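PDB 6HUH: beta-lactamase from Klebsiella pneumoniae, which probably hydrolyses beta-lactam antibiotics to substituted beta-amino acids, acting as a class D beta-lactamase associated with antibiotic resistance. Local coordinates for residues Gln214-Phe219 against Val233-Gln238; Asp42-Leu47 against Ser154-Ala159; Leu184-Ile189 against Glu252-Leu257; Leu28-Ser33 against Lys229-His234. All blocks are in the same frame, centred on the assembly; numbering follows the deposited sequence.

Interaction 1 of 4, residues Gln214-Phe219 against Val233-Gln238; sequences QQIGWF and VHTVIQ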
loop_
_atom_site.group_PDB
_atom_site.type_symbol
_atom_site.label_atom_id
_atom_site.label_comp_id
_atom_site.label_asym_id
_atom_site.label_seq_id
_atom_site.Cartn_x
_atom_site.Cartn_y
_atom_site.Cartn_z
ATOM N N GLN A 214 -27.049 15.342 5.435
ATOM C CA GLN A 214 -26.648 14.713 4.183
ATOM C C GLN A 214 -25.131 14.587 4.093
ATOM O O GLN A 214 -24.401 15.530 4.384
ATOM C CB GLN A 214 -27.227 15.460 2.974
ATOM C CG GLN A 214 -28.744 15.355 2.871
ATOM C CD GLN A 214 -29.269 15.865 1.552
ATOM O OE1 GLN A 214 -29.105 17.041 1.193
ATOM N NE2 GLN A 214 -29.936 14.992 0.812
ATOM N N GLN A 215 -24.689 13.407 3.661
ATOM C CA GLN A 215 -23.300 13.030 3.470
ATOM C C GLN A 215 -22.743 13.685 2.207
ATOM O O GLN A 215 -23.439 13.744 1.195
ATOM C CB GLN A 215 -23.236 11.500 3.316
ATOM C CG GLN A 215 -22.188 10.819 4.183
ATOM C CD GLN A 215 -22.092 9.348 3.877
ATOM O OE1 GLN A 215 -21.044 8.846 3.460
ATOM N NE2 GLN A 215 -23.184 8.618 4.070
ATOM N N ILE A 216 -21.490 14.160 2.261
ATOM C CA ILE A 216 -20.801 14.715 1.094
ATOM C C ILE A 216 -19.668 13.766 0.746
ATOM O O ILE A 216 -18.737 13.583 1.533
ATOM C CB ILE A 216 -20.280 16.178 1.212
ATOM C CG1 ILE A 216 -21.390 17.158 1.641
ATOM C CG2 ILE A 216 -19.601 16.625 -0.107
ATOM C CD1 ILE A 216 -20.914 18.271 2.519
ATOM N N GLY A 217 -19.781 13.154 -0.413
ATOM C CA GLY A 217 -18.755 12.264 -0.921
ATOM C C GLY A 217 -17.826 13.062 -1.794
ATOM O O GLY A 217 -18.266 13.959 -2.502
ATOM N N TRP A 218 -16.551 12.816 -1.709
ATOM C CA TRP A 218 -15.641 13.563 -2.555
ATOM C C TRP A 218 -14.703 12.596 -3.282
ATOM O O TRP A 218 -14.169 11.688 -2.659
ATOM C CB TRP A 218 -14.740 14.486 -1.707
ATOM C CG TRP A 218 -15.257 15.780 -1.156
ATOM C CD1 TRP A 218 -15.649 16.006 0.133
ATOM C CD2 TRP A 218 -15.091 17.080 -1.751
ATOM N NE1 TRP A 218 -15.839 17.354 0.346
ATOM C CE2 TRP A 218 -15.513 18.036 -0.797
ATOM C CE3 TRP A 218 -14.688 17.528 -3.026
ATOM C CZ2 TRP A 218 -15.559 19.401 -1.080
ATOM C CZ3 TRP A 218 -14.730 18.879 -3.302
ATOM C CH2 TRP A 218 -15.157 19.802 -2.334
ATOM N N PHE A 219 -14.461 12.821 -4.566
ATOM C CA PHE A 219 -13.413 12.144 -5.313
ATOM C C PHE A 219 -12.690 13.156 -6.183
ATOM O O PHE A 219 -13.181 13.567 -7.241
ATOM C CB PHE A 219 -13.812 10.878 -6.056
ATOM C CG PHE A 219 -12.535 10.160 -6.434
ATOM C CD1 PHE A 219 -11.668 9.678 -5.453
ATOM C CD2 PHE A 219 -12.152 10.045 -7.763
ATOM C CE1 PHE A 219 -10.458 9.081 -5.794
ATOM C CE2 PHE A 219 -10.950 9.416 -8.105
ATOM C CZ PHE A 219 -10.107 8.950 -7.114
ATOM N N VAL A 233 -13.049 16.804 -10.089
ATOM C CA VAL A 233 -13.630 16.989 -8.766
ATOM C C VAL A 233 -15.057 16.472 -8.851
ATOM O O VAL A 233 -15.784 16.826 -9.785
ATOM C CB VAL A 233 -13.587 18.476 -8.292
ATOM C CG1 VAL A 233 -14.162 18.628 -6.890
ATOM C CG2 VAL A 233 -12.178 19.061 -8.342
ATOM N N HIS A 234 -15.463 15.622 -7.897
ATOM C CA HIS A 234 -16.834 15.099 -7.877
ATOM C C HIS A 234 -17.401 14.989 -6.469
ATOM O O HIS A 234 -16.712 14.515 -5.573
ATOM C CB HIS A 234 -16.939 13.775 -8.644
ATOM C CG HIS A 234 -18.321 13.192 -8.739
ATOM N ND1 HIS A 234 -19.378 13.913 -9.243
ATOM C CD2 HIS A 234 -18.752 11.943 -8.446
ATOM C CE1 HIS A 234 -20.420 13.100 -9.216
ATOM N NE2 HIS A 234 -20.089 11.904 -8.746
ATOM N N THR A 235 -18.654 15.440 -6.276
ATOM C CA THR A 235 -19.342 15.343 -4.985
ATOM C C THR A 235 -20.598 14.508 -5.081
ATOM O O THR A 235 -21.277 14.530 -6.108
ATOM C CB THR A 235 -19.643 16.691 -4.348
ATOM O OG1 THR A 235 -20.457 17.433 -5.234
ATOM C CG2 THR A 235 -18.393 17.468 -3.980
ATOM N N VAL A 236 -20.904 13.777 -4.007
ATOM C CA VAL A 236 -22.112 12.967 -3.917
ATOM C C VAL A 236 -22.847 13.434 -2.678
ATOM O O VAL A 236 -22.319 13.318 -1.568
ATOM C CB VAL A 236 -21.825 11.444 -3.859
ATOM C CG1 VAL A 236 -23.081 10.657 -3.514
ATOM C CG2 VAL A 236 -21.224 10.948 -5.161
ATOM N N ILE A 237 -24.052 13.953 -2.853
ATOM C CA ILE A 237 -24.852 14.351 -1.705
ATOM C C ILE A 237 -25.975 13.326 -1.555
ATOM O O ILE A 237 -26.785 13.156 -2.474
ATOM C CB ILE A 237 -25.307 15.853 -1.716
ATOM C CG1 ILE A 237 -24.126 16.818 -1.363
ATOM C CG2 ILE A 237 -26.458 16.081 -0.735
ATOM C CD1 ILE A 237 -23.134 17.168 -2.471
ATOM N N GLN A 238 -25.981 12.605 -0.427
ATOM C CA GLN A 238 -26.961 11.562 -0.163
ATOM C C GLN A 238 -27.249 11.379 1.319
ATOM O O GLN A 238 -26.507 11.859 2.172
ATOM C CB GLN A 238 -26.492 10.220 -0.770
ATOM C CG GLN A 238 -25.066 9.823 -0.387
ATOM C CD GLN A 238 -24.942 8.388 0.040
ATOM O OE1 GLN A 238 -24.644 7.507 -0.773
ATOM N NE2 GLN A 238 -25.118 8.125 1.334
#
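G217 gives its backbone N-H to V236 O at 2.8 Å and a nearly straight 163°, and V236 N returns a bond to G217 O. A second reciprocal pair links Q215 with Q238 in this antiparallel ladder, and F219 N also reaches H234 O at 3.0 Å. W218 and T235 face each other in a non-hydrogen-bonded pair, with both side chains on the same side of the sheet. T235 CG2 lies over the six-membered ring of W218 in a CH-pi contact, 3.9 Å from its centroid. T235 OG1 lies between the backbone N and the carbonyl carbon (chi1 59°), which leaves CG2 anti to the carbonyl carbon, over the ring. At the rim of the same ring, in its plane, V233 CG1 meets W218 CZ3 at 3.6 Å. The indole NE1 bonds to P48 O. Further along this face, I216 CG1 rests beside I237 CG1 at 4.1 Å. The strands form a beta hairpin in the sheet of the penicillin-binding transpeptidase fold. W218 and V233 pack against helix 155-166, while F219, H234 and V236 meet helix 245-264 on the opposite face.

Interaction 2 of 4, residues Asp42-Leu47 against Ser154-Ala159; sequences DCASQL and SPQEQA
Q156 lays its side chain across the C43-A44 peptide. CB starts 3.4 Å from C43 O, CG passes the same oxygen at 3.3 Å, and CD stays close to it as well. From CG the chain runs on extended, with CD anti to CA (chi2 160°); the amide at its end lies by A44. There OE1 and NE2 both touch A44 CB, each at 3.7 Å. The backbone of Q156 uses the carbonyl too: Q156 N donates to C43 O at 3.0 Å, approaching nearly in line with the C=O bond. A loop carbonyl thus takes up an N-H of the first helical turn.

Next to it, S154 is the N-cap residue and forms a capping box with E157. S154 N donates to E157 OE1 at 2.9 Å, on the anti side of the carboxylate, and the return bond from E157 N to S154 OG is weak. The loop passes along this cap, S154 CB lying against the carbonyls of A44 and S45 and P155 CD against C43 O. The turn itself is braced by S45 OG, which donates to D42 OD1 at 2.7 Å. The loop is further fixed by the disulfide from C43 to C26, on strand 26-30. The contact therefore ties the loop between strand 36-41 and helix 56-64 to the N terminus of helix 155-166, with L47 and P155 packing against strand 228-238 and P155 and Q156 against strand 26-30.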
loop_
_atom_site.group_PDB
_atom_site.type_symbol
_atom_site.label_atom_id
_atom_site.label_comp_id
_atom_site.label_asym_id
_atom_site.label_seq_id
_atom_site.Cartn_x
_atom_site.Cartn_y
_atom_site.Cartn_z
ATOM N N ASP A 42 -23.736 21.780 -8.312
ATOM C CA ASP A 42 -23.290 22.817 -7.378
ATOM C C ASP A 42 -21.764 22.875 -7.226
ATOM O O ASP A 42 -21.202 22.531 -6.177
ATOM C CB ASP A 42 -24.004 22.669 -6.030
ATOM C CG ASP A 42 -24.139 23.964 -5.266
ATOM O OD1 ASP A 42 -23.495 24.973 -5.676
ATOM O OD2 ASP A 42 -24.869 23.975 -4.248
ATOM N N CYS A 43 -21.115 23.382 -8.279
ATOM C CA CYS A 43 -19.659 23.488 -8.408
ATOM C C CYS A 43 -19.033 24.708 -7.718
ATOM O O CYS A 43 -17.811 24.739 -7.582
ATOM C CB CYS A 43 -19.256 23.413 -9.882
ATOM S SG CYS A 43 -19.540 21.776 -10.643
ATOM N N ALA A 44 -19.860 25.677 -7.264
ATOM C CA ALA A 44 -19.418 26.926 -6.627
ATOM C C ALA A 44 -19.678 27.025 -5.126
ATOM O O ALA A 44 -19.062 27.861 -4.465
ATOM C CB ALA A 44 -20.021 28.110 -7.340
ATOM N N SER A 45 -20.552 26.178 -4.571
ATOM C CA SER A 45 -20.812 26.185 -3.123
ATOM C C SER A 45 -19.666 25.569 -2.337
ATOM O O SER A 45 -19.114 24.548 -2.742
ATOM C CB SER A 45 -22.114 25.465 -2.787
ATOM O OG SER A 45 -23.204 26.225 -3.268
ATOM N N GLN A 46 -19.341 26.180 -1.197
ATOM C CA GLN A 46 -18.272 25.724 -0.312
ATOM C C GLN A 46 -18.757 24.564 0.551
ATOM O O GLN A 46 -19.816 24.672 1.177
ATOM C CB GLN A 46 -17.787 26.878 0.591
ATOM C CG GLN A 46 -17.180 28.070 -0.145
ATOM C CD GLN A 46 -16.247 28.854 0.735
ATOM O OE1 GLN A 46 -15.046 28.988 0.439
ATOM N NE2 GLN A 46 -16.771 29.386 1.839
ATOM N N LEU A 47 -17.981 23.470 0.603
ATOM C CA LEU A 47 -18.324 22.303 1.415
ATOM C C LEU A 47 -17.154 21.848 2.302
ATOM O O LEU A 47 -15.995 22.077 1.923
ATOM C CB LEU A 47 -18.747 21.127 0.516
ATOM C CG LEU A 47 -19.949 21.328 -0.415
ATOM C CD1 LEU A 47 -19.933 20.306 -1.533
ATOM C CD2 LEU A 47 -21.254 21.299 0.353
ATOM N N SER A 154 -14.996 24.897 -2.192
ATOM C CA SER A 154 -15.937 24.660 -3.273
ATOM C C SER A 154 -15.262 23.744 -4.346
ATOM O O SER A 154 -14.019 23.773 -4.491
ATOM C CB SER A 154 -16.424 25.980 -3.854
ATOM O OG SER A 154 -15.859 26.224 -5.126
ATOM N N PRO A 155 -16.040 22.899 -5.084
ATOM C CA PRO A 155 -15.407 22.033 -6.106
ATOM C C PRO A 155 -14.520 22.792 -7.112
ATOM O O PRO A 155 -13.507 22.235 -7.561
ATOM C CB PRO A 155 -16.593 21.320 -6.757
ATOM C CG PRO A 155 -17.640 21.325 -5.703
ATOM C CD PRO A 155 -17.495 22.650 -5.019
ATOM N N GLN A 156 -14.879 24.072 -7.412
ATOM C CA GLN A 156 -14.139 24.975 -8.294
ATOM C C GLN A 156 -12.791 25.270 -7.684
ATOM O O GLN A 156 -11.767 25.069 -8.344
ATOM C CB GLN A 156 -14.889 26.303 -8.498
ATOM C CG GLN A 156 -15.794 26.342 -9.707
ATOM C CD GLN A 156 -16.830 27.432 -9.559
ATOM O OE1 GLN A 156 -16.640 28.414 -8.822
ATOM N NE2 GLN A 156 -17.965 27.266 -10.248
ATOM N N GLU A 157 -12.791 25.741 -6.416
ATOM C CA GLU A 157 -11.593 26.077 -5.645
ATOM C C GLU A 157 -10.649 24.881 -5.528
ATOM O O GLU A 157 -9.454 25.072 -5.711
ATOM C CB GLU A 157 -11.962 26.601 -4.253
ATOM C CG GLU A 157 -12.656 27.945 -4.228
ATOM C CD GLU A 157 -13.166 28.357 -2.859
ATOM O OE1 GLU A 157 -13.639 27.472 -2.107
ATOM O OE2 GLU A 157 -13.130 29.572 -2.554
ATOM N N GLN A 158 -11.191 23.653 -5.260
ATOM C CA GLN A 158 -10.445 22.367 -5.184
ATOM C C GLN A 158 -9.635 22.075 -6.446
ATOM O O GLN A 158 -8.485 21.644 -6.341
ATOM C CB GLN A 158 -11.403 21.199 -4.966
ATOM C CG GLN A 158 -11.698 20.956 -3.519
ATOM C CD GLN A 158 -10.958 19.798 -2.935
ATOM O OE1 GLN A 158 -9.820 19.471 -3.322
ATOM N NE2 GLN A 158 -11.597 19.169 -1.955
ATOM N N ALA A 159 -10.257 22.302 -7.628
ATOM C CA ALA A 159 -9.685 22.147 -8.968
ATOM C C ALA A 159 -8.574 23.167 -9.177
ATOM O O ALA A 159 -7.533 22.825 -9.732
ATOM C CB ALA A 159 -10.770 22.350 -10.022
#

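Interaction 3 of 4, residues Leu184-Ile189 against Glu252-Leu257; sequences LRQPDI and EVFAAL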
loop_
_atom_site.group_PDB
_atom_site.type_symbol
_atom_site.label_atom_id
_atom_site.label_comp_id
_atom_site.label_asym_id
_atom_site.label_seq_id
_atom_site.Cartn_x
_atom_site.Cartn_y
_atom_site.Cartn_z
ATOM N N LEU A 184 -0.897 8.958 -3.002
ATOM C CA LEU A 184 -2.243 9.289 -3.561
ATOM C C LEU A 184 -2.632 8.541 -4.866
ATOM O O LEU A 184 -3.734 8.752 -5.371
ATOM C CB LEU A 184 -2.372 10.815 -3.843
ATOM C CG LEU A 184 -2.627 11.786 -2.700
ATOM C CD1 LEU A 184 -2.618 13.189 -3.216
ATOM C CD2 LEU A 184 -3.947 11.504 -2.025
ATOM N N ARG A 185 -1.707 7.729 -5.430
ATOM C CA ARG A 185 -1.870 6.958 -6.669
ATOM C C ARG A 185 -3.024 5.959 -6.605
ATOM O O ARG A 185 -3.217 5.282 -5.598
ATOM C CB ARG A 185 -0.557 6.274 -7.043
ATOM C CG ARG A 185 -0.540 5.646 -8.426
ATOM C CD ARG A 185 0.324 6.419 -9.411
ATOM N NE ARG A 185 0.879 5.537 -10.440
ATOM C CZ ARG A 185 0.203 5.090 -11.493
ATOM N NH1 ARG A 185 -1.070 5.437 -11.674
ATOM N NH2 ARG A 185 0.786 4.275 -12.363
ATOM N N GLN A 186 -3.769 5.877 -7.709
ATOM C CA GLN A 186 -4.963 5.062 -7.952
ATOM C C GLN A 186 -4.744 4.114 -9.176
ATOM O O GLN A 186 -3.766 4.303 -9.927
ATOM C CB GLN A 186 -6.144 6.019 -8.250
ATOM C CG GLN A 186 -6.575 6.925 -7.100
ATOM C CD GLN A 186 -7.351 6.176 -6.043
ATOM O OE1 GLN A 186 -8.134 5.266 -6.343
ATOM N NE2 GLN A 186 -7.132 6.533 -4.774
ATOM N N PRO A 187 -5.647 3.118 -9.432
ATOM C CA PRO A 187 -5.462 2.258 -10.613
ATOM C C PRO A 187 -5.509 3.068 -11.902
ATOM O O PRO A 187 -6.263 4.046 -12.009
ATOM C CB PRO A 187 -6.635 1.265 -10.539
ATOM C CG PRO A 187 -7.102 1.312 -9.141
ATOM C CD PRO A 187 -6.857 2.719 -8.684
ATOM N N ASP A 188 -4.696 2.639 -12.874
ATOM C CA ASP A 188 -4.539 3.237 -14.192
ATOM C C ASP A 188 -5.812 3.146 -15.054
ATOM O O ASP A 188 -6.765 2.424 -14.729
ATOM C CB ASP A 188 -3.402 2.496 -14.926
ATOM C CG ASP A 188 -2.000 3.068 -14.776
ATOM O OD1 ASP A 188 -1.648 3.502 -13.647
ATOM O OD2 ASP A 188 -1.222 2.997 -15.765
ATOM N N ILE A 189 -5.800 3.907 -16.163
ATOM C CA ILE A 189 -6.743 3.928 -17.276
ATOM C C ILE A 189 -5.779 4.014 -18.487
ATOM O O ILE A 189 -5.050 4.993 -18.585
ATOM C CB ILE A 189 -7.776 5.099 -17.185
ATOM C CG1 ILE A 189 -8.696 4.935 -15.950
ATOM C CG2 ILE A 189 -8.616 5.181 -18.475
ATOM C CD1 ILE A 189 -9.549 6.127 -15.604
ATOM N N GLU A 252 -18.045 6.716 -9.972
ATOM C CA GLU A 252 -18.585 7.602 -11.013
ATOM C C GLU A 252 -17.503 8.351 -11.796
ATOM O O GLU A 252 -17.703 8.664 -12.975
ATOM C CB GLU A 252 -19.635 8.574 -10.433
ATOM C CG GLU A 252 -21.007 7.947 -10.236
ATOM C CD GLU A 252 -21.909 8.641 -9.226
ATOM O OE1 GLU A 252 -22.538 7.931 -8.405
ATOM O OE2 GLU A 252 -22.002 9.890 -9.260
ATOM N N VAL A 253 -16.367 8.623 -11.149
ATOM C CA VAL A 253 -15.240 9.296 -11.789
ATOM C C VAL A 253 -14.564 8.319 -12.752
ATOM O O VAL A 253 -14.335 8.661 -13.910
ATOM C CB VAL A 253 -14.275 9.885 -10.740
ATOM C CG1 VAL A 253 -12.913 10.194 -11.339
ATOM C CG2 VAL A 253 -14.867 11.137 -10.108
ATOM N N PHE A 254 -14.309 7.083 -12.281
ATOM C CA PHE A 254 -13.691 6.014 -13.068
ATOM C C PHE A 254 -14.556 5.566 -14.237
ATOM O O PHE A 254 -14.023 5.075 -15.234
ATOM C CB PHE A 254 -13.280 4.832 -12.186
ATOM C CG PHE A 254 -11.871 4.959 -11.668
ATOM C CD1 PHE A 254 -10.783 4.660 -12.484
ATOM C CD2 PHE A 254 -11.630 5.327 -10.352
ATOM C CE1 PHE A 254 -9.479 4.769 -12.003
ATOM C CE2 PHE A 254 -10.329 5.412 -9.865
ATOM C CZ PHE A 254 -9.265 5.135 -10.694
ATOM N N ALA A 255 -15.880 5.767 -14.132
ATOM C CA ALA A 255 -16.818 5.446 -15.197
ATOM C C ALA A 255 -16.653 6.488 -16.315
ATOM O O ALA A 255 -16.230 6.135 -17.422
ATOM C CB ALA A 255 -18.249 5.458 -14.656
ATOM N N ALA A 256 -16.890 7.786 -15.965
ATOM C CA ALA A 256 -16.888 8.981 -16.821
ATOM C C ALA A 256 -15.517 9.590 -17.197
ATOM O O ALA A 256 -15.491 10.566 -17.959
ATOM C CB ALA A 256 -17.742 10.046 -16.174
ATOM N N LEU A 257 -14.403 9.023 -16.695
ATOM C CA LEU A 257 -13.054 9.519 -16.961
ATOM C C LEU A 257 -12.517 9.228 -18.369
ATOM O O LEU A 257 -12.028 10.163 -19.015
ATOM C CB LEU A 257 -12.087 8.998 -15.899
ATOM C CG LEU A 257 -11.166 10.011 -15.249
ATOM C CD1 LEU A 257 -11.881 11.276 -14.879
ATOM C CD2 LEU A 257 -10.517 9.420 -14.032
#
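F254 points the outer edge of its ring at P187, whose carbonyl oxygen lies in the ring plane 3.3 Å from F254 CE1. P187 CD comes near the far end of the ring, at F254 CZ, with the two side chains crossing at about a right angle. Q186 also meets this rim, its CB 4.1 Å from F254 CZ. Beyond CB, Q186 folds at chi2 (-75°), and its amide plane is turned 51° from the phenyl plane. NE2 of Q186 makes a weak hydrogen bond to G196 O.

Strand 185-189 is an outermost strand of the antiparallel sheet, and helix 245-264 packs against one face of that sheet; the contact joins the edge strand to the helix, which runs here in nearly the same direction, in the arrangement of the penicillin-binding transpeptidase fold. I189 reaches across with CG1 anti to its carbonyl carbon and CD1 anti to CA (chi2 169°). CD1 touches two helix residues, 3.7 Å from F254 CD1 and 3.8 Å from L257 CD2. I189 and L257 cross at about a right angle, whereas I189 approaches the phenyl ring obliquely. Away from the helix, R185 holds D188 OD1 end-on with both terminal nitrogens, NH1 at 2.8 Å and NH2 at 2.9 Å, a salt bridge lying close to the guanidinium plane. Q71 of the second subunit packs on P187 and D188.

Interaction 4 of 4, residues Leu28-Ser33 against Lys229-His234; sequences LFADGS and KLIFVH
F29 sets its ring against F232, with CD1 3.7 Å from F232 CB. F232 turns its CG into the position between backbone N and carbonyl carbon (chi1 59°), and its ring leads away from F29; the contact is therefore ring atom to CB, not ring to ring. L230 CD2 touches F29 CD1 more loosely, at 4.4 Å. F29 and F232 face helix 245-264, where L257 and V253 receive them. The other face carries L28, A30, I231 and V233, with A30 CB 3.9 Å from I231 CB, and this side meets helix 155-166.

Between the two apolar layers runs the antiparallel ladder that joins strand 26-30 to strand 228-238. L28 and V233 are a hydrogen-bonded pair, each N-H reaching the partner's oxygen at 2.9 Å. Farther along, A30 N meets I231 O at 3.1 Å from well above the carbonyl plane, 57° out of it, and the return bond from I231 N to A30 O is weak. Toward the end of 28-33, I231 CG1 lies against D31 O, and S33 OG donates to D31 OD1 at 2.8 Å. D31 OD1 also takes a weak bond from K35 N, where the residues are partly exposed. The hydrogen bonds across the contact run from backbone to backbone, and the side chains that meet between the strands do so through apolar atoms, which implies that the register rests on the main chain.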
loop_
_atom_site.group_PDB
_atom_site.type_symbol
_atom_site.label_atom_id
_atom_site.label_comp_id
_atom_site.label_asym_id
_atom_site.label_seq_id
_atom_site.Cartn_x
_atom_site.Cartn_y
_atom_site.Cartn_z
ATOM N N LEU A 28 -17.194 18.030 -11.950
ATOM C CA LEU A 28 -16.349 19.026 -12.583
ATOM C C LEU A 28 -15.087 18.435 -13.197
ATOM O O LEU A 28 -14.352 17.710 -12.516
ATOM C CB LEU A 28 -15.956 20.062 -11.506
ATOM C CG LEU A 28 -15.295 21.346 -12.000
ATOM C CD1 LEU A 28 -15.819 22.530 -11.261
ATOM C CD2 LEU A 28 -13.771 21.270 -11.932
ATOM N N PHE A 29 -14.783 18.806 -14.446
ATOM C CA PHE A 29 -13.530 18.414 -15.125
ATOM C C PHE A 29 -12.748 19.675 -15.533
ATOM O O PHE A 29 -13.293 20.530 -16.254
ATOM C CB PHE A 29 -13.753 17.469 -16.322
ATOM C CG PHE A 29 -14.369 16.132 -15.996
ATOM C CD1 PHE A 29 -13.604 15.106 -15.460
ATOM C CD2 PHE A 29 -15.713 15.883 -16.257
ATOM C CE1 PHE A 29 -14.181 13.866 -15.158
ATOM C CE2 PHE A 29 -16.282 14.636 -15.970
ATOM C CZ PHE A 29 -15.509 13.632 -15.434
ATOM N N ALA A 30 -11.508 19.810 -15.022
ATOM C CA ALA A 30 -10.642 20.957 -15.308
ATOM C C ALA A 30 -9.359 20.552 -16.055
ATOM O O ALA A 30 -8.981 19.384 -16.025
ATOM C CB ALA A 30 -10.297 21.698 -14.015
ATOM N N ASP A 31 -8.697 21.519 -16.727
ATOM C CA ASP A 31 -7.437 21.276 -17.446
ATOM C C ASP A 31 -6.224 21.296 -16.502
ATOM O O ASP A 31 -6.401 21.248 -15.280
ATOM C CB ASP A 31 -7.249 22.241 -18.642
ATOM C CG ASP A 31 -7.323 23.723 -18.325
ATOM O OD1 ASP A 31 -6.529 24.194 -17.474
ATOM O OD2 ASP A 31 -8.097 24.433 -19.003
ATOM N N GLY A 32 -5.017 21.369 -17.084
ATOM C CA GLY A 32 -3.745 21.391 -16.359
ATOM C C GLY A 32 -3.602 22.501 -15.333
ATOM O O GLY A 32 -3.277 22.221 -14.176
ATOM N N SER A 33 -3.877 23.761 -15.741
ATOM C CA SER A 33 -3.789 24.953 -14.881
ATOM C C SER A 33 -4.779 24.972 -13.709
ATOM O O SER A 33 -4.593 25.742 -12.766
ATOM C CB SER A 33 -3.949 26.229 -15.709
ATOM O OG SER A 33 -5.237 26.329 -16.302
ATOM N N LYS A 229 -2.263 16.545 -18.792
ATOM C CA LYS A 229 -2.771 16.429 -17.417
ATOM C C LYS A 229 -4.245 16.871 -17.365
ATOM O O LYS A 229 -4.664 17.670 -18.203
ATOM C CB LYS A 229 -1.921 17.246 -16.431
ATOM C CG LYS A 229 -0.647 16.533 -15.998
ATOM C CD LYS A 229 0.253 17.431 -15.165
ATOM C CE LYS A 229 1.643 16.859 -15.009
ATOM N NZ LYS A 229 1.721 15.834 -13.928
ATOM N N LEU A 230 -5.034 16.330 -16.418
ATOM C CA LEU A 230 -6.461 16.635 -16.307
ATOM C C LEU A 230 -6.929 16.518 -14.865
ATOM O O LEU A 230 -6.854 15.434 -14.287
ATOM C CB LEU A 230 -7.256 15.677 -17.213
ATOM C CG LEU A 230 -8.782 15.785 -17.241
ATOM C CD1 LEU A 230 -9.261 16.036 -18.625
ATOM C CD2 LEU A 230 -9.438 14.499 -16.745
ATOM N N ILE A 231 -7.415 17.635 -14.288
ATOM C CA ILE A 231 -7.970 17.685 -12.929
ATOM C C ILE A 231 -9.443 17.188 -13.014
ATOM O O ILE A 231 -10.055 17.252 -14.081
ATOM C CB ILE A 231 -7.909 19.123 -12.337
ATOM C CG1 ILE A 231 -6.515 19.803 -12.477
ATOM C CG2 ILE A 231 -8.409 19.164 -10.906
ATOM C CD1 ILE A 231 -5.371 19.208 -11.843
ATOM N N PHE A 232 -9.996 16.697 -11.891
ATOM C CA PHE A 232 -11.384 16.236 -11.769
ATOM C C PHE A 232 -11.819 16.341 -10.309
ATOM O O PHE A 232 -11.039 16.056 -9.403
ATOM C CB PHE A 232 -11.597 14.817 -12.337
ATOM C CG PHE A 232 -10.754 13.750 -11.696
ATOM C CD1 PHE A 232 -11.097 13.217 -10.456
ATOM C CD2 PHE A 232 -9.628 13.254 -12.338
ATOM C CE1 PHE A 232 -10.268 12.283 -9.820
ATOM C CE2 PHE A 232 -8.833 12.267 -11.729
ATOM C CZ PHE A 232 -9.148 11.804 -10.463
ATOM N N VAL A 233 -13.049 16.804 -10.089
ATOM C CA VAL A 233 -13.630 16.989 -8.766
ATOM C C VAL A 233 -15.057 16.472 -8.851
ATOM O O VAL A 233 -15.784 16.826 -9.785
ATOM C CB VAL A 233 -13.587 18.476 -8.292
ATOM C CG1 VAL A 233 -14.162 18.628 -6.890
ATOM C CG2 VAL A 233 -12.178 19.061 -8.342
ATOM N N HIS A 234 -15.463 15.622 -7.897
ATOM C CA HIS A 234 -16.834 15.099 -7.877
ATOM C C HIS A 234 -17.401 14.989 -6.469
ATOM O O HIS A 234 -16.712 14.515 -5.573
ATOM C CB HIS A 234 -16.939 13.775 -8.644
ATOM C CG HIS A 234 -18.321 13.192 -8.739
ATOM N ND1 HIS A 234 -19.378 13.913 -9.243
ATOM C CD2 HIS A 234 -18.752 11.943 -8.446
ATOM C CE1 HIS A 234 -20.420 13.100 -9.216
ATOM N NE2 HIS A 234 -20.089 11.904 -8.746
#

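In the fold
From the N terminus, residues 28-33 open interaction 4 and, soon after, 42-47 open interaction 2, which closes first, at 154-159, bringing the start of helix 155-166 back to the loop. Residues 184-189 then open interaction 3, and 214-219 open interaction 1. Strand 228-238 closes interactions 4 and 1 almost together, their segments sharing V233 and H234. Helix 245-264 finally closes interaction 3. Interaction 2 thus lies wholly within the span of interaction 4, and interaction 1 within that of interaction 3, whereas interactions 3 and 4 cross. Together they join the N-terminal strand, the central hairpin, the edge strand and the helices on both faces of the sheet.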